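Local coordinates for acetyl-CoA acetyltransferase A (Ascaris suum, PDB 6BJA), which catalyses coenzyme A-dependent acetyl transfer as a thiolase, making or cleaving the carbon–carbon bond of 3-ketoacyl-CoA thioesters, at the interface of chains A and B. Sequence-based numbering; all coordinates share one arbitrary frame. Chains: chain A/B, Acetyl-CoA acetyltransferase A.

Contact 1: the interface of chains A and B. Residues chain A 65-66, 151; chain B 65-66, 151.
A:Ser65 and B:Ser65 face each other across the local two-fold axis of the thiolase dimer, their hydroxyls pointing head-on at one another. The OG atoms lie 3.1 Å apart, and since each hydroxyl can both donate and accept, a hydrogen bond between them is possible. Its direction is not seen. The line from CB through OG of A:Ser65 to OG of B:Ser65 is nearly straight, so a direct bond would be bent, and the waters are likely to carry part of the hydrogen bonding. Each OG is turned between its backbone N and carbonyl carbon (chi1 64°), which aims both hydroxyls at the axis.

Waters 1, 2 and 3 bridge the pair. Water 3 sits on the axis, on the side of the hydroxyls towards the alanines, 2.5 Å from OG of A:Ser65 and equally close to its twin, a short and symmetric bridge. Waters 1 and 2 lie on the opposite side as a symmetry pair, each spanning both hydroxyls; water 1 is 3.0 Å from OG of A:Ser65, and water 2 repeats this distance to OG of B:Ser65 by the two-fold. Beyond water 3 the methyl groups of A:Ala66 and B:Ala66 converge, CB to CB at 3.9 Å, giving the polar cluster an apolar floor.

A:Asp151 and B:Asp151 approach from two opposite flanks, each reaching over to the other subunit's loop. The carboxylate oxygen OD2 of A:Asp151 packs against CA of B:Ala66 at 3.6 Å and lies almost as near its carbonyl carbon, a packing contact without a hydrogen bond.

Ser65 and Ala66 belong to the loop joining strand 57-61 to helix 72-79, whereas Asp151 lies within helix 147-153; the serine and alanine loops meet at the axis, and the helix residues flank them.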
ATOM      1  N   SER A  65       3.593  18.350  -2.074  1.00 17.42           N
ATOM      2  CA  SER A  65       3.794  18.587  -0.648  1.00 17.41           C
ATOM      3  C   SER A  65       3.500  17.356   0.200  1.00 17.47           C
ATOM      4  O   SER A  65       3.673  17.398   1.421  1.00 18.13           O
ATOM      5  CB  SER A  65       2.914  19.743  -0.205  1.00 21.25           C
ATOM      6  OG  SER A  65       1.545  19.403  -0.357  1.00 26.39           O
ATOM      7  N   ALA A  66       3.036  16.267  -0.414  1.00 16.35           N
ATOM      8  CA  ALA A  66       2.638  15.091   0.377  1.00 16.77           C
ATOM      9  C   ALA A  66       3.796  14.459   1.145  1.00 17.12           C
ATOM     10  O   ALA A  66       4.843  14.104   0.575  1.00 18.20           O
ATOM     11  CB  ALA A  66       1.989  14.043  -0.511  1.00 18.42           C
ATOM     12  N   ASP A 151      -0.766  14.793  -8.957  1.00 18.17           N
ATOM     13  CA  ASP A 151      -0.650  16.145  -8.418  1.00 15.67           C
ATOM     14  C   ASP A 151       0.392  17.006  -9.147  1.00 18.69           C
ATOM     15  O   ASP A 151       0.491  18.205  -8.889  1.00 21.32           O
ATOM     16  CB  ASP A 151      -0.310  16.069  -6.920  1.00 16.79           C
ATOM     17  CG  ASP A 151      -1.442  15.468  -6.070  1.00 17.57           C
ATOM     18  OD1 ASP A 151      -2.605  15.457  -6.521  1.00 18.37           O
ATOM     19  OD2 ASP A 151      -1.157  15.028  -4.929  1.00 18.71           O
TER
ATOM     20  N   SER B  65      -3.458  18.484   0.560  1.00 17.42           N
ATOM     21  CA  SER B  65      -3.657  18.605  -0.880  1.00 17.41           C
ATOM     22  C   SER B  65      -3.373  17.306  -1.624  1.00 17.47           C
ATOM     23  O   SER B  65      -3.546  17.249  -2.845  1.00 18.13           O
ATOM     24  CB  SER B  65      -2.769  19.714  -1.416  1.00 21.25           C
ATOM     25  OG  SER B  65      -1.402  19.378  -1.237  1.00 26.39           O
ATOM     26  N   ALA B  66      -2.917  16.268  -0.923  1.00 16.35           N
ATOM     27  CA  ALA B  66      -2.527  15.028  -1.615  1.00 16.77           C
ATOM     28  C   ALA B  66      -3.691  14.344  -2.329  1.00 17.12           C
ATOM     29  O   ALA B  66      -4.740  14.044  -1.732  1.00 18.20           O
ATOM     30  CB  ALA B  66      -1.886  14.052  -0.644  1.00 18.42           C
ATOM     31  N   ASP B 151       0.877  15.472   7.713  1.00 18.17           N
ATOM     32  CA  ASP B 151       0.771  16.776   7.065  1.00 15.67           C
ATOM     33  C   ASP B 151      -0.265  17.702   7.720  1.00 18.69           C
ATOM     34  O   ASP B 151      -0.355  18.876   7.365  1.00 21.32           O
ATOM     35  CB  ASP B 151       0.429  16.580   5.578  1.00 16.79           C
ATOM     36  CG  ASP B 151       1.557  15.903   4.781  1.00 17.57           C
ATOM     37  OD1 ASP B 151       2.720  15.921   5.231  1.00 18.37           O
ATOM     38  OD2 ASP B 151       1.269  15.373   3.680  1.00 18.71           O
TER
HETATM   39  O   HOH W   1       0.689  21.382  -2.513  1.00 23.28           O
HETATM   40  O   HOH W   2      -0.532  21.521   0.749  1.00 23.28           O
HETATM   41  O   HOH W   3       0.064  17.477  -0.718  0.50 34.62           O

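Contact 2: the interface of chains A and B. Residues chain A 93, 287-289, 388; chain B 57, 87, 113-114.
B:Gln87 inserts its side chain between A:Glu287 and A:Glu388, and with A:Glu287 it accounts for most of the surface buried here. In this thiolase, strand 87-92 leads towards the nucleophilic cysteine, and A:Glu388 begins the strand that follows the catalytic Cys383 and its glycine-rich CxG segment.

The amide nitrogen NE2 of B:Gln87 donates to OE1 of A:Glu388 at 3.2 Å. That oxygen lies close to the amide plane, but the donor stands 52° out of the carboxylate plane. A:Lys93 grips the same OE1 from the opposite face, its ammonium NZ at 2.7 Å in a salt bridge within its own chain. One carboxylate oxygen is thus held between a charged and a neutral donor. With CG opposite the carbonyl carbon (chi1 -83°), B:Gln87 rests CG on CB of A:Glu287, 3.5 Å away; the bend at chi2 (54°) then swings the amide to reach both A:Glu388 and B:Arg114. NH2 of B:Arg114 meets the carbonyl oxygen OE1 of B:Gln87 on a lone pair, which should fix the amide's flip.

A:Glu287 extends beyond CG to place OE1 at the edge of the B:Tyr113 ring, in the ring plane. The phenol OH donates to this oxygen on its anti side, somewhat tilted from the carboxylate plane, in a short bond of 2.5 Å, and NH2 of B:Arg114 adds a longer salt bridge at 3.3 Å. OE2 of B:Glu57 meets the guanidinium edge in its plane, accepting an almost straight bond from NE of B:Arg114 at 2.7 Å through its anti lone pair. Paired waters 4 and 5 link the phenol, B:Gln87 and B:Arg114 to the backbone of A:Glu287.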
ATOM      1  N   LYS A  93       1.201  26.946  -7.285  1.00 14.74           N
ATOM      2  CA  LYS A  93       0.676  27.333  -8.581  1.00 15.03           C
ATOM      3  C   LYS A  93       1.355  26.451  -9.638  1.00 15.90           C
ATOM      4  O   LYS A  93       1.776  26.916 -10.724  1.00 16.36           O
ATOM      5  CB  LYS A  93       0.898  28.822  -8.834  1.00 17.55           C
ATOM      6  CG  LYS A  93      -0.014  29.440  -9.900  1.00 20.04           C
ATOM      7  CD  LYS A  93       0.171  30.937  -9.888  1.00 25.01           C
ATOM      8  CE  LYS A  93      -0.496  31.601 -11.046  1.00 27.36           C
ATOM      9  NZ  LYS A  93      -1.903  31.820 -10.770  1.00 30.36           N
ATOM     10  N   GLU A 287       0.586  38.498 -15.081  1.00 21.20           N
ATOM     11  CA  GLU A 287       0.062  37.154 -15.015  1.00 21.39           C
ATOM     12  C   GLU A 287      -1.013  37.030 -16.079  1.00 24.93           C
ATOM     13  O   GLU A 287      -1.763  37.974 -16.299  1.00 30.00           O
ATOM     14  CB  GLU A 287      -0.514  36.860 -13.634  1.00 24.01           C
ATOM     15  CG  GLU A 287       0.491  37.044 -12.486  1.00 24.19           C
ATOM     16  CD  GLU A 287      -0.150  36.987 -11.103  1.00 29.76           C
ATOM     17  OE1 GLU A 287      -1.009  37.839 -10.804  1.00 30.50           O
ATOM     18  OE2 GLU A 287       0.229  36.111 -10.302  1.00 33.37           O
ATOM     19  N   ALA A 288      -1.059  35.882 -16.735  1.00 19.19           N
ATOM     20  CA  ALA A 288      -2.040  35.618 -17.777  1.00 21.35           C
ATOM     21  C   ALA A 288      -2.672  34.255 -17.595  1.00 19.72           C
ATOM     22  O   ALA A 288      -2.123  33.371 -16.926  1.00 19.55           O
ATOM     23  CB  ALA A 288      -1.391  35.706 -19.137  1.00 22.08           C
ATOM     24  N   GLY A 289      -3.851  34.084 -18.169  1.00 18.29           N
ATOM     25  CA  GLY A 289      -4.483  32.788 -18.154  1.00 17.78           C
ATOM     26  C   GLY A 289      -5.262  32.499 -19.423  1.00 19.38           C
ATOM     27  O   GLY A 289      -5.904  33.386 -19.990  1.00 22.39           O
ATOM     28  N   GLU A 388      -2.076  28.837 -16.952  1.00 17.36           N
ATOM     29  CA  GLU A 388      -1.656  30.159 -16.525  1.00 16.07           C
ATOM     30  C   GLU A 388      -0.184  30.358 -16.850  1.00 15.63           C
ATOM     31  O   GLU A 388       0.533  29.405 -17.180  1.00 17.96           O
ATOM     32  CB  GLU A 388      -1.911  30.366 -15.032  1.00 17.16           C
ATOM     33  CG  GLU A 388      -3.387  30.544 -14.701  1.00 20.03           C
ATOM     34  CD  GLU A 388      -3.594  31.182 -13.355  1.00 23.15           C
ATOM     35  OE1 GLU A 388      -3.057  32.308 -13.117  1.00 24.85           O
ATOM     36  OE2 GLU A 388      -4.285  30.525 -12.547  1.00 20.86           O
TER
ATOM     37  N   GLU B  57      -9.232  37.000  -9.345  1.00 17.53           N
ATOM     38  CA  GLU B  57      -8.372  36.005  -8.701  1.00 18.75           C
ATOM     39  C   GLU B  57      -9.170  35.090  -7.806  1.00 17.68           C
ATOM     40  O   GLU B  57     -10.130  35.534  -7.184  1.00 18.17           O
ATOM     41  CB  GLU B  57      -7.307  36.629  -7.797  1.00 25.67           C
ATOM     42  CG  GLU B  57      -6.217  37.332  -8.457  1.00 28.22           C
ATOM     43  CD  GLU B  57      -5.015  37.536  -7.521  1.00 28.46           C
ATOM     44  OE1 GLU B  57      -4.833  36.758  -6.538  1.00 23.88           O
ATOM     45  OE2 GLU B  57      -4.257  38.483  -7.785  1.00 29.09           O
ATOM     46  N   GLN B  87      -6.480  34.621 -12.173  1.00 17.38           N
ATOM     47  CA  GLN B  87      -5.368  33.953 -11.523  1.00 18.21           C
ATOM     48  C   GLN B  87      -5.781  33.146 -10.300  1.00 19.38           C
ATOM     49  O   GLN B  87      -6.559  33.620  -9.486  1.00 23.48           O
ATOM     50  CB  GLN B  87      -4.346  34.983 -11.111  1.00 18.25           C
ATOM     51  CG  GLN B  87      -3.380  35.397 -12.211  1.00 21.74           C
ATOM     52  CD  GLN B  87      -4.056  35.878 -13.479  1.00 21.77           C
ATOM     53  OE1 GLN B  87      -4.557  37.015 -13.535  1.00 23.61           O
ATOM     54  NE2 GLN B  87      -4.065  35.024 -14.527  1.00 23.96           N
ATOM     55  N   TYR B 113      -3.549  46.240  -7.491  1.00 25.57           N
ATOM     56  CA  TYR B 113      -3.369  45.235  -8.531  1.00 24.50           C
ATOM     57  C   TYR B 113      -4.695  44.639  -8.959  1.00 26.20           C
ATOM     58  O   TYR B 113      -4.940  44.431 -10.152  1.00 28.21           O
ATOM     59  CB  TYR B 113      -2.454  44.132  -8.041  1.00 25.60           C
ATOM     60  CG  TYR B 113      -2.121  43.072  -9.048  1.00 24.76           C
ATOM     61  CD1 TYR B 113      -1.674  43.408 -10.323  1.00 25.95           C
ATOM     62  CD2 TYR B 113      -2.171  41.730  -8.713  1.00 24.94           C
ATOM     63  CE1 TYR B 113      -1.335  42.441 -11.226  1.00 28.46           C
ATOM     64  CE2 TYR B 113      -1.833  40.758  -9.608  1.00 24.40           C
ATOM     65  CZ  TYR B 113      -1.416  41.120 -10.877  1.00 27.65           C
ATOM     66  OH  TYR B 113      -1.076  40.153 -11.778  1.00 30.92           O
ATOM     67  N   ARG B 114      -5.539  44.360  -7.969  1.00 24.12           N
ATOM     68  CA  ARG B 114      -6.872  43.786  -8.208  1.00 27.44           C
ATOM     69  C   ARG B 114      -7.989  44.667  -7.680  1.00 28.16           C
ATOM     70  O   ARG B 114      -7.791  45.473  -6.763  1.00 27.42           O
ATOM     71  CB  ARG B 114      -7.007  42.418  -7.535  1.00 23.08           C
ATOM     72  CG  ARG B 114      -6.016  41.394  -7.953  1.00 23.34           C
ATOM     73  CD  ARG B 114      -6.013  41.159  -9.439  1.00 24.46           C
ATOM     74  NE  ARG B 114      -5.225  39.989  -9.790  1.00 26.18           N
ATOM     75  CZ  ARG B 114      -4.977  39.595 -11.028  1.00 23.99           C
ATOM     76  NH1 ARG B 114      -5.480  40.276 -12.056  1.00 29.20           N
ATOM     77  NH2 ARG B 114      -4.251  38.515 -11.257  1.00 26.31           N
TER
HETATM   78  O   HOH W   4      -1.281  40.512 -14.454  1.00 31.75           O
HETATM   79  O   HOH W   5      -4.124  39.524 -14.758  1.00 34.05           O

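The centres of contact 1 and contact 2 lie about 23 Å apart on the same two-fold interface and share no residues. Contact 1 straddles the axis and is its own symmetry mate; contact 2 lies off it and has a twin with the chains exchanged. Strand 57-61 nevertheless connects them, from Glu57 in contact 2 towards the loop of contact 1. Contact 1 lies about 16 Å from A:His355 and 19 Å from A:Cys383, contact 2 about 18 and 11 Å. Because A:Lys93 and A:Glu388 sit in segments next to the catalytic cysteines, dimer packing at contact 2 may help to position them. The deposited assembly contains four copies, so these contacts concern one pairing.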